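Local coordinates for PixA inclusion body protein (Burkholderia cenocepacia, PDB 4LZK) that is of unknown function but probably belongs to the bacterial proteins that accumulate as intracellular inclusion bodies, at residues I20-I26 with A52-G58; N71-N77 with V181-A187; S161-Y165 with F175-F179; Q109-T115 with F146-S152. All coordinates share one frame; numbering follows the deposited sequence.

Contact 1 (I20-I26 with A52-G58)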
# COMPACT_ATOMS: atom_id res chain seq x y z
N ILE C 20 -12.75 -16.42 -9.37
CA ILE C 20 -11.80 -15.79 -8.50
C ILE C 20 -11.76 -16.59 -7.19
O ILE C 20 -12.75 -16.92 -6.64
CB ILE C 20 -12.31 -14.40 -8.17
CG1 ILE C 20 -12.47 -13.62 -9.48
CG2 ILE C 20 -11.30 -13.73 -7.26
CD1 ILE C 20 -13.39 -12.42 -9.25
N GLN C 21 -10.59 -16.96 -6.78
CA GLN C 21 -10.45 -17.60 -5.52
C GLN C 21 -10.07 -16.60 -4.46
O GLN C 21 -9.14 -15.78 -4.63
CB GLN C 21 -9.33 -18.66 -5.63
CG GLN C 21 -9.50 -19.77 -6.66
CD GLN C 21 -8.13 -20.41 -6.98
OE1 GLN C 21 -7.20 -19.73 -7.51
NE2 GLN C 21 -8.00 -21.66 -6.72
N ILE C 22 -10.72 -16.70 -3.28
CA ILE C 22 -10.46 -15.75 -2.27
C ILE C 22 -10.05 -16.53 -1.02
O ILE C 22 -10.71 -17.47 -0.72
CB ILE C 22 -11.70 -14.83 -1.96
CG1 ILE C 22 -12.18 -14.03 -3.17
CG2 ILE C 22 -11.39 -13.93 -0.79
CD1 ILE C 22 -13.57 -13.41 -2.91
N LEU C 23 -8.98 -16.11 -0.33
CA LEU C 23 -8.54 -16.72 0.91
C LEU C 23 -8.54 -15.71 2.03
O LEU C 23 -7.84 -14.64 1.99
CB LEU C 23 -7.17 -17.42 0.75
CG LEU C 23 -6.73 -18.29 1.94
CD1 LEU C 23 -7.65 -19.50 2.09
CD2 LEU C 23 -5.27 -18.67 1.76
N ALA C 24 -9.26 -16.02 3.10
CA ALA C 24 -9.19 -15.23 4.29
C ALA C 24 -8.24 -15.92 5.25
O ALA C 24 -8.40 -17.07 5.52
CB ALA C 24 -10.57 -14.98 4.96
N VAL C 25 -7.25 -15.16 5.70
CA VAL C 25 -6.22 -15.65 6.63
C VAL C 25 -6.35 -14.91 7.95
O VAL C 25 -6.09 -13.73 8.01
CB VAL C 25 -4.83 -15.49 6.03
CG1 VAL C 25 -3.72 -15.94 7.03
CG2 VAL C 25 -4.75 -16.25 4.70
N ILE C 26 -6.67 -15.61 9.02
CA ILE C 26 -7.10 -14.99 10.25
C ILE C 26 -6.02 -15.15 11.29
O ILE C 26 -5.44 -16.26 11.41
CB ILE C 26 -8.40 -15.67 10.75
CG1 ILE C 26 -9.50 -15.38 9.73
CG2 ILE C 26 -8.80 -15.19 12.17
CD1 ILE C 26 -10.43 -16.47 9.46
N ALA C 52 -7.85 -7.80 12.23
CA ALA C 52 -7.47 -9.10 12.75
C ALA C 52 -7.25 -10.16 11.67
O ALA C 52 -7.01 -11.31 11.97
CB ALA C 52 -8.58 -9.59 13.65
N LEU C 53 -7.37 -9.80 10.41
CA LEU C 53 -7.22 -10.79 9.41
C LEU C 53 -6.71 -10.17 8.14
O LEU C 53 -6.56 -8.96 8.07
CB LEU C 53 -8.56 -11.54 9.19
CG LEU C 53 -9.67 -10.64 8.60
CD1 LEU C 53 -10.26 -11.34 7.38
CD2 LEU C 53 -10.72 -10.44 9.64
N PHE C 54 -6.45 -10.99 7.14
CA PHE C 54 -5.96 -10.53 5.84
C PHE C 54 -6.82 -11.26 4.76
O PHE C 54 -7.19 -12.41 4.96
CB PHE C 54 -4.53 -10.94 5.70
CG PHE C 54 -3.65 -10.53 6.83
CD1 PHE C 54 -3.15 -9.25 6.90
CD2 PHE C 54 -3.30 -11.42 7.82
CE1 PHE C 54 -2.31 -8.85 7.95
CE2 PHE C 54 -2.44 -11.03 8.88
CZ PHE C 54 -1.95 -9.75 8.93
N MSE C 55 -7.11 -10.63 3.67
CA MSE C 55 -7.89 -11.31 2.58
C MSE C 55 -7.08 -11.16 1.29
O MSE C 55 -6.55 -10.12 1.04
CB MSE C 55 -9.25 -10.70 2.41
CG MSE C 55 -10.23 -11.13 3.50
SE MSE C 55 -12.06 -10.45 3.26
CE MSE C 55 -12.63 -11.78 2.02
N LEU C 56 -6.96 -12.23 0.55
CA LEU C 56 -6.21 -12.29 -0.69
C LEU C 56 -7.11 -12.84 -1.78
O LEU C 56 -8.04 -13.66 -1.47
CB LEU C 56 -5.09 -13.26 -0.49
CG LEU C 56 -4.14 -12.88 0.69
CD1 LEU C 56 -3.16 -13.99 0.80
CD2 LEU C 56 -3.44 -11.55 0.57
N ASN C 57 -6.86 -12.47 -3.02
CA ASN C 57 -7.60 -13.02 -4.12
C ASN C 57 -6.70 -13.15 -5.35
O ASN C 57 -5.70 -12.44 -5.50
CB ASN C 57 -8.86 -12.17 -4.45
CG ASN C 57 -8.50 -10.80 -4.92
OD1 ASN C 57 -8.28 -9.93 -4.11
ND2 ASN C 57 -8.27 -10.65 -6.25
N GLY C 58 -6.98 -14.10 -6.19
CA GLY C 58 -6.18 -14.28 -7.40
C GLY C 58 -6.49 -13.22 -8.44
O GLY C 58 -7.53 -12.57 -8.43
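Ile20 lays its CG2 beside Asn57, 4.0 Å from Asn57 CB, and the two side chains point the same way. Next along the strand, Gln21 O accepts the N-H of Gly58, which lies in the carbonyl plane of Gln21. Ile22 faces the sandwich interior: its CG2 reaches the methyl CE of the selenomethionine Met55 at 3.7 Å. That methyl is brought round by a bend at the end of the Met55 chain (chi3 82°). Leu23 then exchanges a reciprocal pair of backbone bonds with Leu56, each 2.9 Å from N to O. Ala24 is small enough for Met55 CG to sit against its CB at 4.1 Å. Val25 repeats the hydrogen-bonded pairing with Phe54, and the bond from Val25 N to Phe54 O is almost straight (175°). Ile26 closes the run with CG1 alongside Leu53 CB, 4.0 Å away. Trp180 and Trp182 cover the Met55 face; on the other, Val25 and Leu56 pack on Leu56 and Val25 of the second subunit. Regular alternation of hydrogen-bonded and non-hydrogen-bonded pairs is characteristic of antiparallel strands in a beta-sandwich sheet, here strand 19-26 with strand 53-57, outermost in its sheet within the chain.

Contact 2 (N71-N77 with V181-A187); sequences NLGLKLN and VWQAAAA
Asn71 O is gripped by two N-H groups, Gln183 N across the contact at 2.9 Å and Gly73 N within its own turn. This shared acceptor marks where the chain, having turned through Leu72 and Gly73 with positive phi at both, falls into line with strand 181-186. Next to it the side-chain amides of Asn71 and Gln183 cross with planes 79° apart. Asn71 CG stands anti to its own N (chi1 -170°), which sets the amide across the Gln183 chain. Asn71 ND2 donates to Gln183 OE1, though the modelled separation is too short to be taken literally; the same OE1 also bonds Ser64 of the fourth subunit. Farther along, Ala185 O takes the N-H of Leu76 and Leu76 O that of Ala187, the last at 2.9 Å from Ala187 N. The alanines let leucines settle close: Leu76 CD2 lies 3.6 Å from Ala186 CB, and Leu74 CB 4.0 Å from Ala184 CB. Leu74 CD2 also comes to the edge of the Trp182 ring, near its plane, at CZ3, while Trp182 NE1 is held by Thr160. Tyr157 of the third subunit bonds Leu76 O. Through its N and O, Leu74 bonds Gln183 O and Ala185 N, on either side of its counterpart Ala184, the pattern of a parallel beta pair, here joining strand 72-76 to the C-terminal strand of the second sheet.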
# COMPACT_ATOMS: atom_id res chain seq x y z
N ASN C 71 -10.45 -6.14 4.90
CA ASN C 71 -11.60 -5.60 4.22
C ASN C 71 -11.72 -5.90 2.71
O ASN C 71 -12.81 -5.73 2.09
CB ASN C 71 -11.55 -4.07 4.44
CG ASN C 71 -12.79 -3.40 4.01
OD1 ASN C 71 -13.80 -3.40 4.73
ND2 ASN C 71 -12.73 -2.80 2.80
N LEU C 72 -10.64 -6.39 2.14
CA LEU C 72 -10.47 -6.73 0.73
C LEU C 72 -10.69 -5.59 -0.27
O LEU C 72 -9.79 -5.31 -1.08
CB LEU C 72 -11.19 -8.01 0.33
CG LEU C 72 -10.67 -8.61 -1.02
CD1 LEU C 72 -9.19 -8.82 -1.12
CD2 LEU C 72 -11.41 -9.89 -1.40
N GLY C 73 -11.85 -4.93 -0.24
CA GLY C 73 -12.11 -3.87 -1.25
C GLY C 73 -12.14 -4.47 -2.64
O GLY C 73 -11.55 -3.94 -3.61
N LEU C 74 -12.80 -5.61 -2.79
CA LEU C 74 -12.77 -6.36 -4.05
C LEU C 74 -13.61 -5.63 -5.09
O LEU C 74 -14.70 -5.14 -4.80
CB LEU C 74 -13.37 -7.74 -3.84
CG LEU C 74 -13.35 -8.70 -4.98
CD1 LEU C 74 -11.96 -9.13 -5.46
CD2 LEU C 74 -14.21 -9.94 -4.63
N LYS C 75 -13.08 -5.54 -6.28
CA LYS C 75 -13.87 -4.97 -7.39
C LYS C 75 -13.82 -5.93 -8.50
O LYS C 75 -12.76 -6.30 -8.94
CB LYS C 75 -13.31 -3.65 -7.85
CG LYS C 75 -13.53 -2.57 -6.85
CD LYS C 75 -12.53 -1.50 -7.05
CE LYS C 75 -13.00 -0.16 -6.56
NZ LYS C 75 -13.70 0.52 -7.70
N LEU C 76 -14.97 -6.35 -9.00
CA LEU C 76 -14.95 -7.32 -10.06
C LEU C 76 -16.10 -7.10 -11.10
O LEU C 76 -16.78 -6.09 -11.05
CB LEU C 76 -14.93 -8.73 -9.47
CG LEU C 76 -16.24 -9.40 -8.98
CD1 LEU C 76 -15.96 -10.57 -8.01
CD2 LEU C 76 -17.24 -8.52 -8.37
N ASN C 77 -16.25 -8.00 -12.04
CA ASN C 77 -17.27 -7.89 -13.09
C ASN C 77 -18.55 -8.65 -12.74
O ASN C 77 -18.46 -9.79 -12.27
CB ASN C 77 -16.73 -8.36 -14.45
CG ASN C 77 -15.33 -7.87 -14.74
OD1 ASN C 77 -15.17 -6.78 -15.33
ND2 ASN C 77 -14.27 -8.67 -14.32
N VAL C 181 -16.52 -8.06 8.60
CA VAL C 181 -17.19 -7.52 7.46
C VAL C 181 -16.16 -7.11 6.48
O VAL C 181 -15.14 -6.50 6.85
CB VAL C 181 -18.04 -6.32 7.89
CG1 VAL C 181 -18.70 -5.63 6.75
CG2 VAL C 181 -19.04 -6.75 8.94
N TRP C 182 -16.41 -7.40 5.21
CA TRP C 182 -15.55 -7.01 4.13
C TRP C 182 -16.38 -6.37 3.05
O TRP C 182 -17.61 -6.43 3.11
CB TRP C 182 -14.74 -8.22 3.65
CG TRP C 182 -15.45 -9.45 3.29
CD1 TRP C 182 -15.97 -10.39 4.11
CD2 TRP C 182 -15.64 -9.96 1.94
NE1 TRP C 182 -16.54 -11.42 3.38
CE2 TRP C 182 -16.33 -11.21 2.05
CE3 TRP C 182 -15.31 -9.47 0.67
CZ2 TRP C 182 -16.70 -11.94 0.97
CZ3 TRP C 182 -15.67 -10.20 -0.43
CH2 TRP C 182 -16.38 -11.45 -0.28
N GLN C 183 -15.75 -5.80 2.05
CA GLN C 183 -16.43 -4.96 1.07
C GLN C 183 -16.06 -5.36 -0.36
O GLN C 183 -14.91 -5.74 -0.66
CB GLN C 183 -16.05 -3.45 1.28
CG GLN C 183 -16.15 -2.99 2.71
CD GLN C 183 -15.58 -1.59 2.96
OE1 GLN C 183 -14.54 -1.22 2.44
NE2 GLN C 183 -16.29 -0.81 3.79
N ALA C 184 -17.06 -5.33 -1.23
CA ALA C 184 -16.88 -5.72 -2.59
C ALA C 184 -17.85 -4.87 -3.48
O ALA C 184 -18.80 -4.27 -2.96
CB ALA C 184 -17.15 -7.18 -2.72
N ALA C 185 -17.55 -4.78 -4.78
CA ALA C 185 -18.32 -4.07 -5.76
C ALA C 185 -18.17 -4.78 -7.10
O ALA C 185 -17.17 -5.41 -7.41
CB ALA C 185 -17.83 -2.64 -5.94
N ALA C 186 -19.20 -4.68 -7.92
CA ALA C 186 -19.18 -5.24 -9.22
C ALA C 186 -19.64 -4.21 -10.20
O ALA C 186 -20.48 -3.38 -9.85
CB ALA C 186 -20.10 -6.48 -9.29
N ALA C 187 -19.06 -4.27 -11.41
CA ALA C 187 -19.44 -3.43 -12.53
C ALA C 187 -19.89 -4.31 -13.70
O ALA C 187 -20.82 -3.84 -14.38
CB ALA C 187 -18.28 -2.57 -12.99
OXT ALA C 187 -19.32 -5.41 -14.01

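Contact 3 (S161-Y165 with F175-F179); sequences SFALY and FGYFF
A classic beta bulge interrupts the hairpin of strands 154-167 and 172-186, where Phe175 and Gly176 both face Leu164. Leu164 O receives the N-H of Phe175 at 2.8 Å, nearly end-on to the carbonyl, and a weak second bond from Gly176 N. In return Leu164 N gives an almost straight bond (176°) to Gly176 O, so the extra residue is absorbed without breaking the pairing. Farther along, Phe162 and Phe178 form a regular hydrogen-bonded pair, with Phe162 N 2.8 Å from Phe178 O.

Their side chains share a face of the sheet but do not stack well. The rings are turned 28° from one another and slid apart, with centroids 5.7 Å from each other. One face of the Phe162 ring takes the CB of Phe178, displaced toward the rim, in a CH-pi contact 4.0 Å from the centroid. With CG between the backbone N and the carbonyl carbon (chi1 70°), the Phe162 ring turns back toward the partner strand. The Phe178 ring in turn takes Leu164 CB at its edge, 3.7 Å from CE2, while the Phe175 and Phe178 rings meet edge to edge, CD2 of Phe175 near CZ of Phe178. On the other face Ala163 CB touches Tyr177 CE1 at 3.7 Å, and Ser161 OG approaches Phe179 CB.

Helix 28-34 covers the Leu164 and Phe178 side through Ile31, strand 96-105 continues the sheet beyond strand 154-167, and Thr46 and Ser47 of short strand 46-47 touch Phe178 and Phe179 respectively.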
# COMPACT_ATOMS: atom_id res chain seq x y z
N SER C 161 -18.93 -15.30 8.98
CA SER C 161 -18.85 -15.83 10.32
C SER C 161 -18.04 -17.14 10.32
O SER C 161 -18.11 -17.93 9.39
CB SER C 161 -20.23 -16.13 10.86
OG SER C 161 -21.00 -14.95 10.85
N PHE C 162 -17.20 -17.31 11.33
CA PHE C 162 -16.33 -18.45 11.42
C PHE C 162 -16.21 -18.93 12.84
O PHE C 162 -16.39 -18.21 13.81
CB PHE C 162 -14.95 -18.14 10.85
CG PHE C 162 -14.11 -17.18 11.68
CD1 PHE C 162 -14.19 -15.78 11.48
CD2 PHE C 162 -13.15 -17.64 12.58
CE1 PHE C 162 -13.40 -14.93 12.19
CE2 PHE C 162 -12.38 -16.74 13.30
CZ PHE C 162 -12.49 -15.41 13.09
N ALA C 163 -15.91 -20.22 12.96
CA ALA C 163 -15.65 -20.81 14.29
C ALA C 163 -14.16 -20.86 14.48
O ALA C 163 -13.41 -21.25 13.57
CB ALA C 163 -16.23 -22.22 14.37
N LEU C 164 -13.70 -20.43 15.65
CA LEU C 164 -12.32 -20.55 16.01
C LEU C 164 -12.15 -21.76 16.98
O LEU C 164 -12.72 -21.78 18.10
CB LEU C 164 -11.88 -19.24 16.62
CG LEU C 164 -10.42 -18.93 16.63
CD1 LEU C 164 -10.18 -17.56 17.14
CD2 LEU C 164 -9.64 -19.89 17.46
N TYR C 165 -11.38 -22.74 16.56
CA TYR C 165 -11.14 -23.92 17.43
C TYR C 165 -9.72 -23.87 17.93
O TYR C 165 -8.83 -23.39 17.20
CB TYR C 165 -11.38 -25.23 16.69
CG TYR C 165 -12.78 -25.50 16.40
CD1 TYR C 165 -13.63 -26.12 17.32
CD2 TYR C 165 -13.31 -25.11 15.18
CE1 TYR C 165 -14.95 -26.34 17.01
CE2 TYR C 165 -14.59 -25.33 14.88
CZ TYR C 165 -15.43 -25.92 15.80
OH TYR C 165 -16.73 -26.08 15.44
N PHE C 175 -13.25 -22.30 20.79
CA PHE C 175 -12.97 -21.10 21.51
C PHE C 175 -14.12 -20.11 21.39
O PHE C 175 -14.53 -19.50 22.40
CB PHE C 175 -11.70 -20.48 21.00
CG PHE C 175 -11.23 -19.27 21.77
CD1 PHE C 175 -10.53 -19.42 22.97
CD2 PHE C 175 -11.47 -17.98 21.30
CE1 PHE C 175 -10.06 -18.31 23.66
CE2 PHE C 175 -11.03 -16.86 22.02
CZ PHE C 175 -10.35 -17.03 23.21
N GLY C 176 -14.59 -19.85 20.16
CA GLY C 176 -15.73 -18.97 19.94
C GLY C 176 -16.19 -18.82 18.49
O GLY C 176 -15.56 -19.36 17.57
N TYR C 177 -17.32 -18.13 18.32
CA TYR C 177 -17.83 -17.83 17.00
C TYR C 177 -17.70 -16.34 16.74
O TYR C 177 -18.03 -15.52 17.57
CB TYR C 177 -19.25 -18.26 16.79
CG TYR C 177 -19.51 -19.72 17.02
CD1 TYR C 177 -19.28 -20.65 15.99
CD2 TYR C 177 -19.98 -20.19 18.27
CE1 TYR C 177 -19.50 -22.02 16.17
CE2 TYR C 177 -20.23 -21.54 18.47
CZ TYR C 177 -20.02 -22.45 17.43
OH TYR C 177 -20.31 -23.78 17.60
N PHE C 178 -17.18 -15.99 15.57
CA PHE C 178 -16.81 -14.65 15.27
C PHE C 178 -17.22 -14.29 13.84
O PHE C 178 -17.52 -15.16 13.08
CB PHE C 178 -15.27 -14.49 15.32
CG PHE C 178 -14.66 -14.77 16.64
CD1 PHE C 178 -14.52 -13.80 17.56
CD2 PHE C 178 -14.18 -16.02 16.94
CE1 PHE C 178 -13.89 -14.03 18.82
CE2 PHE C 178 -13.56 -16.28 18.16
CZ PHE C 178 -13.41 -15.28 19.11
N PHE C 179 -17.36 -12.96 13.54
CA PHE C 179 -17.53 -12.52 12.21
C PHE C 179 -16.83 -11.22 11.91
O PHE C 179 -16.60 -10.39 12.81
CB PHE C 179 -19.00 -12.37 11.87
CG PHE C 179 -19.63 -11.10 12.37
CD1 PHE C 179 -20.11 -11.03 13.65
CD2 PHE C 179 -19.85 -10.01 11.52
CE1 PHE C 179 -20.72 -9.85 14.13
CE2 PHE C 179 -20.43 -8.84 12.01
CZ PHE C 179 -20.90 -8.78 13.32

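Contact 4 (Q109-T115 with F146-S152); sequences QVFAPFT and FESVAKS
Two short backbone pairings, a single bridge between Phe111 and Ala150 and an antiparallel hydrogen-bonded pair of Thr115 with Glu147, are separated by a one-residue shift in register. The first is fixed by Ala112 N to Val149 O and by the nearly straight bond from Lys151 N to Val110 O, 2.8 Å. Between the two, Ser148 turns its OG toward the loop, swung away from the backbone N (chi1 -177°), and donates to Ala112 O at 2.7 Å from well above that carbonyl's plane. Its CB lies squarely over the Phe114 ring, 3.4 Å from the centroid, so one serine both ties the loop backbone and lids the aromatic face. The ring's edge meets Phe146 O. At the outer end Lys151 bends back, and its NZ bonds Gln109 OE1 at 2.7 Å and, on a lone pair, Gln109 O. One water joins Pro113 O, Thr115 OG1 and Glu147 O, lying 2.6 Å from Thr115 OG1. Inward, Phe111 CE1 rests 4.0 Å from Ala150 CB. The loop thus lies along strand 142-149, with Phe111 and Phe114 reaching Val82 of strand 81-88 and Leu158 of strand 154-167, while Glu156 accepts the N-H of Phe111.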
# COMPACT_ATOMS: atom_id res chain seq x y z
N GLN C 109 -27.46 -6.29 -3.15
CA GLN C 109 -27.12 -7.75 -3.19
C GLN C 109 -26.31 -7.97 -4.45
O GLN C 109 -26.80 -8.49 -5.42
CB GLN C 109 -28.40 -8.64 -3.15
CG GLN C 109 -28.15 -10.07 -2.67
CD GLN C 109 -29.29 -11.04 -2.91
OE1 GLN C 109 -29.92 -11.00 -3.97
NE2 GLN C 109 -29.52 -11.98 -1.96
N VAL C 110 -25.06 -7.53 -4.46
CA VAL C 110 -24.20 -7.76 -5.55
C VAL C 110 -23.96 -9.29 -5.77
O VAL C 110 -24.01 -9.76 -6.83
CB VAL C 110 -22.84 -7.13 -5.24
CG1 VAL C 110 -21.78 -7.55 -6.24
CG2 VAL C 110 -23.01 -5.60 -5.20
N PHE C 111 -23.76 -10.02 -4.72
CA PHE C 111 -23.47 -11.44 -4.84
C PHE C 111 -24.77 -12.21 -4.53
O PHE C 111 -25.56 -11.84 -3.63
CB PHE C 111 -22.40 -11.89 -3.86
CG PHE C 111 -21.02 -11.41 -4.25
CD1 PHE C 111 -20.32 -12.01 -5.25
CD2 PHE C 111 -20.50 -10.29 -3.66
CE1 PHE C 111 -19.11 -11.53 -5.67
CE2 PHE C 111 -19.30 -9.77 -4.05
CZ PHE C 111 -18.57 -10.42 -5.05
N ALA C 112 -24.88 -13.36 -5.19
CA ALA C 112 -25.94 -14.31 -4.86
C ALA C 112 -25.64 -14.82 -3.49
O ALA C 112 -24.51 -14.61 -3.02
CB ALA C 112 -25.93 -15.42 -5.81
N PRO C 113 -26.64 -15.36 -2.78
CA PRO C 113 -26.36 -16.02 -1.51
C PRO C 113 -25.31 -17.16 -1.76
O PRO C 113 -25.28 -17.77 -2.85
CB PRO C 113 -27.70 -16.63 -1.11
CG PRO C 113 -28.71 -15.81 -1.82
CD PRO C 113 -28.10 -15.28 -3.06
N PHE C 114 -24.45 -17.40 -0.80
CA PHE C 114 -23.33 -18.30 -0.97
C PHE C 114 -23.70 -19.74 -0.75
O PHE C 114 -24.59 -20.05 0.02
CB PHE C 114 -22.18 -17.92 0.00
CG PHE C 114 -21.37 -16.72 -0.49
CD1 PHE C 114 -21.92 -15.47 -0.51
CD2 PHE C 114 -20.05 -16.90 -0.95
CE1 PHE C 114 -21.19 -14.43 -1.00
CE2 PHE C 114 -19.31 -15.85 -1.37
CZ PHE C 114 -19.89 -14.59 -1.40
N THR C 115 -22.96 -20.63 -1.39
CA THR C 115 -23.23 -22.06 -1.22
C THR C 115 -21.95 -22.73 -0.70
O THR C 115 -20.88 -22.56 -1.25
CB THR C 115 -23.62 -22.68 -2.55
OG1 THR C 115 -24.75 -22.00 -3.11
CG2 THR C 115 -23.88 -24.15 -2.39
N PHE C 146 -16.97 -21.54 -0.01
CA PHE C 146 -18.27 -20.87 -0.05
C PHE C 146 -18.33 -20.17 -1.39
O PHE C 146 -17.50 -19.29 -1.67
CB PHE C 146 -18.38 -19.96 1.15
CG PHE C 146 -18.57 -20.73 2.45
CD1 PHE C 146 -17.45 -21.28 3.10
CD2 PHE C 146 -19.78 -20.93 3.00
CE1 PHE C 146 -17.60 -22.03 4.27
CE2 PHE C 146 -19.95 -21.65 4.20
CZ PHE C 146 -18.82 -22.22 4.81
N GLU C 147 -19.17 -20.64 -2.30
CA GLU C 147 -19.13 -20.13 -3.68
C GLU C 147 -20.31 -19.17 -3.94
O GLU C 147 -21.43 -19.37 -3.44
CB GLU C 147 -19.22 -21.28 -4.67
CG GLU C 147 -18.05 -22.27 -4.57
CD GLU C 147 -18.15 -23.45 -5.60
OE1 GLU C 147 -19.21 -23.70 -6.20
OE2 GLU C 147 -17.14 -24.17 -5.78
N SER C 148 -20.09 -18.16 -4.74
CA SER C 148 -21.16 -17.33 -5.22
C SER C 148 -20.83 -16.79 -6.60
O SER C 148 -19.87 -17.19 -7.22
CB SER C 148 -21.40 -16.23 -4.21
OG SER C 148 -22.50 -15.40 -4.58
N VAL C 149 -21.64 -15.83 -7.08
CA VAL C 149 -21.39 -15.20 -8.35
C VAL C 149 -21.87 -13.74 -8.17
O VAL C 149 -22.81 -13.49 -7.40
CB VAL C 149 -22.15 -15.92 -9.53
CG1 VAL C 149 -23.68 -15.74 -9.42
CG2 VAL C 149 -21.66 -15.43 -10.89
N ALA C 150 -21.19 -12.81 -8.80
CA ALA C 150 -21.67 -11.43 -8.82
C ALA C 150 -22.83 -11.35 -9.80
O ALA C 150 -22.66 -11.73 -10.96
CB ALA C 150 -20.55 -10.48 -9.26
N LYS C 151 -23.97 -10.82 -9.39
CA LYS C 151 -25.12 -10.80 -10.29
C LYS C 151 -25.78 -9.45 -10.40
O LYS C 151 -26.68 -9.31 -11.23
CB LYS C 151 -26.19 -11.85 -9.94
CG LYS C 151 -26.52 -11.97 -8.50
CD LYS C 151 -27.46 -10.93 -8.04
CE LYS C 151 -28.11 -11.33 -6.70
NZ LYS C 151 -29.00 -10.16 -6.35
N SER C 152 -25.42 -8.50 -9.53
CA SER C 152 -25.95 -7.14 -9.76
C SER C 152 -24.84 -6.12 -9.58
O SER C 152 -23.93 -6.32 -8.77
CB SER C 152 -27.12 -6.85 -8.85
OG SER C 152 -28.12 -7.90 -8.86
O HOH W 1 -24.28 -19.78 -4.47

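Contacts 1 to 3 are buried, whereas contact 4 is partly exposed, and the chemistry follows that difference. Contacts 1 and 3 are antiparallel pairings, the one regular and aliphatic, the other bulged and aromatic; contact 2 is parallel, sets leucines against alanines and buries an amide pair. Contact 4 adds lysine, serine and water to its backbone bonds. Contacts 2 and 3 share strand 172-186 at points about 23 Å apart between centres, with contact 3 nested inside the loop that contact 2 closes. Contacts 1 and 4 belong to the other sheet, about 17 Å apart between centres. Contact 2 bridges them, packing Leu72 and Trp182 on Met55 and Ala184 and Ala186 on Phe111 and Val110.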